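Local atomic coordinates of agenet domain-containing protein (Arabidopsis thaliana, PDB entry 6IE4), a protein that binds methylated histone H3 tails through its tandem Agenet domains, and so probably reads histone methylation in chromatin. Residues K92-V100 / G111-F122. Residues are numbered along the deposited sequence; the frame is centred on the assembly and turned at random.
Sequences KKIVVGEEV and GDVTEVLDDGKF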
ATOM      1  N   LYS A  92      12.398  -4.068  15.640  1.00 45.93           N
ATOM      2  CA  LYS A  92      12.630  -2.903  16.476  1.00 45.39           C
ATOM      3  C   LYS A  92      11.300  -2.348  16.980  1.00 43.95           C
ATOM      4  O   LYS A  92      10.222  -2.723  16.522  1.00 45.14           O
ATOM      5  CB  LYS A  92      13.449  -1.845  15.720  1.00 48.26           C
ATOM      6  CG  LYS A  92      12.659  -0.684  15.110  1.00 54.16           C
ATOM      7  CD  LYS A  92      13.556   0.288  14.290  1.00 56.80           C
ATOM      8  CE  LYS A  92      12.710   1.261  13.408  1.00 54.86           C
ATOM      9  NZ  LYS A  92      12.624   2.692  13.896  1.00 39.33           N
ATOM     10  N   LYS A  93      11.387  -1.488  17.983  1.00 44.53           N
ATOM     11  CA  LYS A  93      10.201  -0.959  18.631  1.00 34.73           C
ATOM     12  C   LYS A  93       9.530   0.070  17.732  1.00 38.49           C
ATOM     13  O   LYS A  93      10.185   0.734  16.922  1.00 42.22           O
ATOM     14  CB  LYS A  93      10.575  -0.332  19.976  1.00 35.50           C
ATOM     15  CG  LYS A  93       9.463  -0.322  21.001  1.00 49.99           C
ATOM     16  CD  LYS A  93       9.292   1.045  21.670  1.00 54.05           C
ATOM     17  CE  LYS A  93       7.918   1.156  22.353  1.00 43.44           C
ATOM     18  NZ  LYS A  93       7.499   2.592  22.523  1.00 42.38           N
ATOM     19  N   ILE A  94       8.211   0.191  17.869  1.00 37.71           N
ATOM     20  CA  ILE A  94       7.440   1.239  17.206  1.00 37.82           C
ATOM     21  C   ILE A  94       7.069   2.286  18.246  1.00 34.95           C
ATOM     22  O   ILE A  94       6.640   1.941  19.351  1.00 36.63           O
ATOM     23  CB  ILE A  94       6.205   0.662  16.502  1.00 32.65           C
ATOM     24  CG1 ILE A  94       6.680  -0.376  15.499  1.00 30.33           C
ATOM     25  CG2 ILE A  94       5.398   1.756  15.835  1.00 29.74           C
ATOM     26  CD1 ILE A  94       5.738  -0.603  14.385  1.00 34.60           C
ATOM     27  N   VAL A  95       7.277   3.557  17.909  1.00 31.46           N
ATOM     28  CA  VAL A  95       7.207   4.655  18.862  1.00 29.94           C
ATOM     29  C   VAL A  95       6.209   5.704  18.389  1.00 28.50           C
ATOM     30  O   VAL A  95       5.895   5.810  17.203  1.00 31.67           O
ATOM     31  CB  VAL A  95       8.603   5.274  19.074  1.00 32.57           C
ATOM     32  CG1 VAL A  95       9.594   4.176  19.321  1.00 33.48           C
ATOM     33  CG2 VAL A  95       9.023   6.088  17.844  1.00 30.60           C
ATOM     34  N   VAL A  96       5.702   6.486  19.335  1.00 28.17           N
ATOM     35  CA  VAL A  96       4.846   7.616  18.994  1.00 28.31           C
ATOM     36  C   VAL A  96       5.524   8.511  17.970  1.00 29.83           C
ATOM     37  O   VAL A  96       6.604   9.052  18.223  1.00 36.06           O
ATOM     38  CB  VAL A  96       4.446   8.415  20.243  1.00 26.33           C
ATOM     39  CG1 VAL A  96       3.634   9.636  19.855  1.00 23.28           C
ATOM     40  CG2 VAL A  96       3.652   7.530  21.163  1.00 35.49           C
ATOM     41  N   GLY A  97       4.865   8.719  16.829  1.00 29.11           N
ATOM     42  CA  GLY A  97       5.332   9.616  15.811  1.00 29.40           C
ATOM     43  C   GLY A  97       5.990   8.936  14.641  1.00 29.64           C
ATOM     44  O   GLY A  97       6.246   9.594  13.633  1.00 29.66           O
ATOM     45  N   GLU A  98       6.382   7.677  14.801  1.00 30.15           N
ATOM     46  CA  GLU A  98       6.814   6.873  13.671  1.00 32.14           C
ATOM     47  C   GLU A  98       5.795   6.909  12.535  1.00 33.86           C
ATOM     48  O   GLU A  98       4.589   6.771  12.748  1.00 34.13           O
ATOM     49  CB  GLU A  98       7.068   5.433  14.109  1.00 33.71           C
ATOM     50  CG  GLU A  98       7.983   4.696  13.146  1.00 37.58           C
ATOM     51  CD  GLU A  98       8.832   3.626  13.808  1.00 44.58           C
ATOM     52  OE1 GLU A  98       8.683   3.368  15.038  1.00 39.14           O
ATOM     53  OE2 GLU A  98       9.669   3.052  13.072  1.00 50.76           O
ATOM     54  N   GLU A  99       6.282   7.071  11.311  1.00 34.53           N
ATOM     55  CA  GLU A  99       5.422   6.836  10.169  1.00 33.66           C
ATOM     56  C   GLU A  99       5.371   5.359   9.857  1.00 33.36           C
ATOM     57  O   GLU A  99       6.391   4.669   9.865  1.00 31.43           O
ATOM     58  CB  GLU A  99       5.883   7.597   8.936  1.00 39.92           C
ATOM     59  CG  GLU A  99       5.456   8.987   9.083  1.00 47.40           C
ATOM     60  CD  GLU A  99       4.053   9.231   8.577  1.00 55.02           C
ATOM     61  OE1 GLU A  99       3.622   8.471   7.676  1.00 52.83           O
ATOM     62  OE2 GLU A  99       3.362  10.125   9.147  1.00 52.05           O
ATOM     63  N   VAL A 100       4.171   4.898   9.526  1.00 33.89           N
ATOM     64  CA  VAL A 100       3.872   3.490   9.362  1.00 25.52           C
ATOM     65  C   VAL A 100       2.865   3.380   8.236  1.00 25.31           C
ATOM     66  O   VAL A 100       2.284   4.366   7.788  1.00 27.18           O
ATOM     67  CB  VAL A 100       3.283   2.848  10.635  1.00 27.02           C
ATOM     68  CG1 VAL A 100       4.250   2.915  11.819  1.00 27.95           C
ATOM     69  CG2 VAL A 100       1.977   3.543  10.973  1.00 27.50           C
ATOM     70  N   GLY A 111       0.063   6.492   7.853  1.00 27.86           N
ATOM     71  CA  GLY A 111      -0.458   7.219   8.994  1.00 32.28           C
ATOM     72  C   GLY A 111       0.621   7.387  10.038  1.00 35.39           C
ATOM     73  O   GLY A 111       1.688   6.761   9.959  1.00 34.17           O
ATOM     74  N   ASP A 112       0.363   8.305  10.975  1.00 30.95           N
ATOM     75  CA  ASP A 112       1.238   8.514  12.123  1.00 37.10           C
ATOM     76  C   ASP A 112       0.787   7.636  13.282  1.00 33.06           C
ATOM     77  O   ASP A 112      -0.394   7.339  13.414  1.00 35.04           O
ATOM     78  CB  ASP A 112       1.249   9.983  12.571  1.00 42.07           C
ATOM     79  CG  ASP A 112       1.524  10.972  11.422  1.00 53.51           C
ATOM     80  OD1 ASP A 112       0.582  11.295  10.658  1.00 52.78           O
ATOM     81  OD2 ASP A 112       2.673  11.472  11.313  1.00 54.52           O
ATOM     82  N   VAL A 113       1.732   7.239  14.138  1.00 31.77           N
ATOM     83  CA  VAL A 113       1.403   6.563  15.391  1.00 27.98           C
ATOM     84  C   VAL A 113       1.195   7.619  16.463  1.00 31.50           C
ATOM     85  O   VAL A 113       2.116   8.376  16.788  1.00 31.03           O
ATOM     86  CB  VAL A 113       2.521   5.601  15.820  1.00 30.50           C
ATOM     87  CG1 VAL A 113       2.172   4.929  17.137  1.00 26.91           C
ATOM     88  CG2 VAL A 113       2.792   4.563  14.758  1.00 31.32           C
ATOM     89  N   THR A 114       0.014   7.637  17.071  1.00 31.44           N
ATOM     90  CA  THR A 114      -0.234   8.663  18.067  1.00 31.32           C
ATOM     91  C   THR A 114      -0.198   8.118  19.475  1.00 35.04           C
ATOM     92  O   THR A 114       0.055   8.885  20.410  1.00 36.92           O
ATOM     93  CB  THR A 114      -1.585   9.348  17.845  1.00 33.13           C
ATOM     94  OG1 THR A 114      -2.615   8.364  17.767  1.00 35.62           O
ATOM     95  CG2 THR A 114      -1.567  10.167  16.568  1.00 33.10           C
ATOM     96  N   GLU A 115      -0.402   6.815  19.642  1.00 34.79           N
ATOM     97  CA  GLU A 115      -0.430   6.203  20.957  1.00 38.45           C
ATOM     98  C   GLU A 115       0.149   4.796  20.873  1.00 37.96           C
ATOM     99  O   GLU A 115      -0.132   4.060  19.920  1.00 37.24           O
ATOM    100  CB  GLU A 115      -1.867   6.189  21.486  1.00 38.74           C
ATOM    101  CG  GLU A 115      -2.047   5.644  22.879  1.00 46.51           C
ATOM    102  CD  GLU A 115      -3.271   6.230  23.573  1.00 52.36           C
ATOM    103  OE1 GLU A 115      -4.291   6.479  22.888  1.00 51.15           O
ATOM    104  OE2 GLU A 115      -3.205   6.434  24.805  1.00 51.50           O
ATOM    105  N   VAL A 116       0.957   4.433  21.872  1.00 40.74           N
ATOM    106  CA  VAL A 116       1.484   3.080  22.041  1.00 36.20           C
ATOM    107  C   VAL A 116       0.773   2.484  23.247  1.00 42.13           C
ATOM    108  O   VAL A 116       0.795   3.075  24.331  1.00 50.12           O
ATOM    109  CB  VAL A 116       3.012   3.089  22.247  1.00 35.75           C
ATOM    110  CG1 VAL A 116       3.475   1.821  22.932  1.00 37.64           C
ATOM    111  CG2 VAL A 116       3.752   3.286  20.917  1.00 30.50           C
ATOM    112  N   LEU A 117       0.120   1.338  23.059  1.00 43.36           N
ATOM    113  CA  LEU A 117      -0.772   0.775  24.066  1.00 44.13           C
ATOM    114  C   LEU A 117      -0.137  -0.443  24.735  1.00 51.79           C
ATOM    115  O   LEU A 117       0.654  -1.163  24.119  1.00 53.64           O
ATOM    116  CB  LEU A 117      -2.124   0.388  23.443  1.00 44.90           C
ATOM    117  CG  LEU A 117      -2.891   1.406  22.579  1.00 41.75           C
ATOM    118  CD1 LEU A 117      -3.835   0.692  21.604  1.00 41.12           C
ATOM    119  CD2 LEU A 117      -3.669   2.407  23.398  1.00 43.48           C
ATOM    120  N   ASP A 118      -0.543  -0.707  25.990  1.00 58.12           N
ATOM    121  CA  ASP A 118       0.155  -1.671  26.849  1.00 62.18           C
ATOM    122  C   ASP A 118       0.165  -3.088  26.304  1.00 56.64           C
ATOM    123  O   ASP A 118       0.910  -3.926  26.829  1.00 61.85           O
ATOM    124  CB  ASP A 118      -0.475  -1.753  28.244  1.00 64.31           C
ATOM    125  CG  ASP A 118      -0.455  -0.439  28.985  1.00 70.03           C
ATOM    126  OD1 ASP A 118      -0.344   0.629  28.345  1.00 64.58           O
ATOM    127  OD2 ASP A 118      -0.541  -0.490  30.229  1.00 80.98           O
ATOM    128  N   ASP A 119      -0.597  -3.367  25.256  1.00 52.00           N
ATOM    129  CA  ASP A 119      -0.776  -4.741  24.818  1.00 58.70           C
ATOM    130  C   ASP A 119      -0.314  -4.959  23.385  1.00 57.87           C
ATOM    131  O   ASP A 119      -1.004  -5.615  22.593  1.00 55.68           O
ATOM    132  CB  ASP A 119      -2.245  -5.128  24.980  1.00 56.23           C
ATOM    133  CG  ASP A 119      -3.180  -4.041  24.503  1.00 56.18           C
ATOM    134  OD1 ASP A 119      -2.953  -2.861  24.867  1.00 50.26           O
ATOM    135  OD2 ASP A 119      -4.141  -4.376  23.770  1.00 60.00           O
ATOM    136  N   GLY A 120       0.859  -4.425  23.038  1.00 58.63           N
ATOM    137  CA  GLY A 120       1.366  -4.675  21.706  1.00 52.89           C
ATOM    138  C   GLY A 120       0.609  -3.968  20.608  1.00 49.29           C
ATOM    139  O   GLY A 120       0.829  -4.285  19.432  1.00 45.32           O
ATOM    140  N   LYS A 121      -0.368  -3.124  20.956  1.00 47.63           N
ATOM    141  CA  LYS A 121      -1.239  -2.459  19.998  1.00 40.71           C
ATOM    142  C   LYS A 121      -0.872  -0.986  19.870  1.00 35.55           C
ATOM    143  O   LYS A 121      -0.248  -0.390  20.753  1.00 36.17           O
ATOM    144  CB  LYS A 121      -2.714  -2.611  20.402  1.00 38.21           C
ATOM    145  CG  LYS A 121      -3.191  -4.073  20.417  1.00 46.00           C
ATOM    146  CD  LYS A 121      -4.710  -4.192  20.544  1.00 49.52           C
ATOM    147  CE  LYS A 121      -5.195  -5.634  20.327  1.00 49.14           C
ATOM    148  NZ  LYS A 121      -4.627  -6.639  21.280  1.00 45.97           N
ATOM    149  N   PHE A 122      -1.257  -0.410  18.738  1.00 30.61           N
ATOM    150  CA  PHE A 122      -0.954   0.971  18.427  1.00 27.93           C
ATOM    151  C   PHE A 122      -2.218   1.631  17.924  1.00 27.34           C
ATOM    152  O   PHE A 122      -3.134   0.967  17.428  1.00 26.06           O
ATOM    153  CB  PHE A 122       0.160   1.073  17.366  1.00 30.85           C
ATOM    154  CG  PHE A 122       1.357   0.221  17.679  1.00 28.99           C
ATOM    155  CD1 PHE A 122       1.382  -1.112  17.323  1.00 29.80           C
ATOM    156  CD2 PHE A 122       2.431   0.742  18.376  1.00 29.07           C
ATOM    157  CE1 PHE A 122       2.462  -1.899  17.637  1.00 30.52           C
ATOM    158  CE2 PHE A 122       3.508  -0.038  18.682  1.00 29.38           C
ATOM    159  CZ  PHE A 122       3.523  -1.365  18.317  1.00 27.94           C
TER
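Val-113 is crossed at about a right angle by the side chains of Ile-94 and Val-100. With CG1 anti to the backbone N (chi1 179°), its CG2 stands anti to the carbonyl carbon, lies 3.7 Å from Val-100 CG1 and also meets Ile-94 CG2. Ile-94 in turn crosses Phe-122, its CB 3.5 Å from CE2; compact branched residues suit this buried corner, filling it without polar ends. Farther out, Lys-93 NZ meets the Val-116 methyls tip to tip.

Val-100 and Gly-111 form a hydrogen-bonded antiparallel pair, and Val-113 N bonds to Glu-98 O. Gly-97, third residue of the type II turn from Val-95 to Glu-98, has the positive phi that suits glycine, and its N donates to Val-113 O (2.8 Å). On the other sheet face the carboxylates of Glu-99 and Asp-112, like charges, come close with planes 90° apart, which would be expected to disfavour both being ionised; Asp-112 OD1 has a long, weak ion pair with Arg-127. An alanine in place of Glu-99 removes one of two neighbouring acids and would probably leave a gap beside the Asp-112 carboxylate.

The contact covers the open end of the hairpin of strands 99-104 and 107-117, probably part of an SH3-like barrel; the preceding turn prolongs its pairing. Strand 121-126 pairs along the other edge of 107-117, with a classic bulge at Thr-114 and Glu-115 opposite Ser-123, while strand 140-142 brings Phe-142 to Ile-94 and Leu-140 to Phe-122.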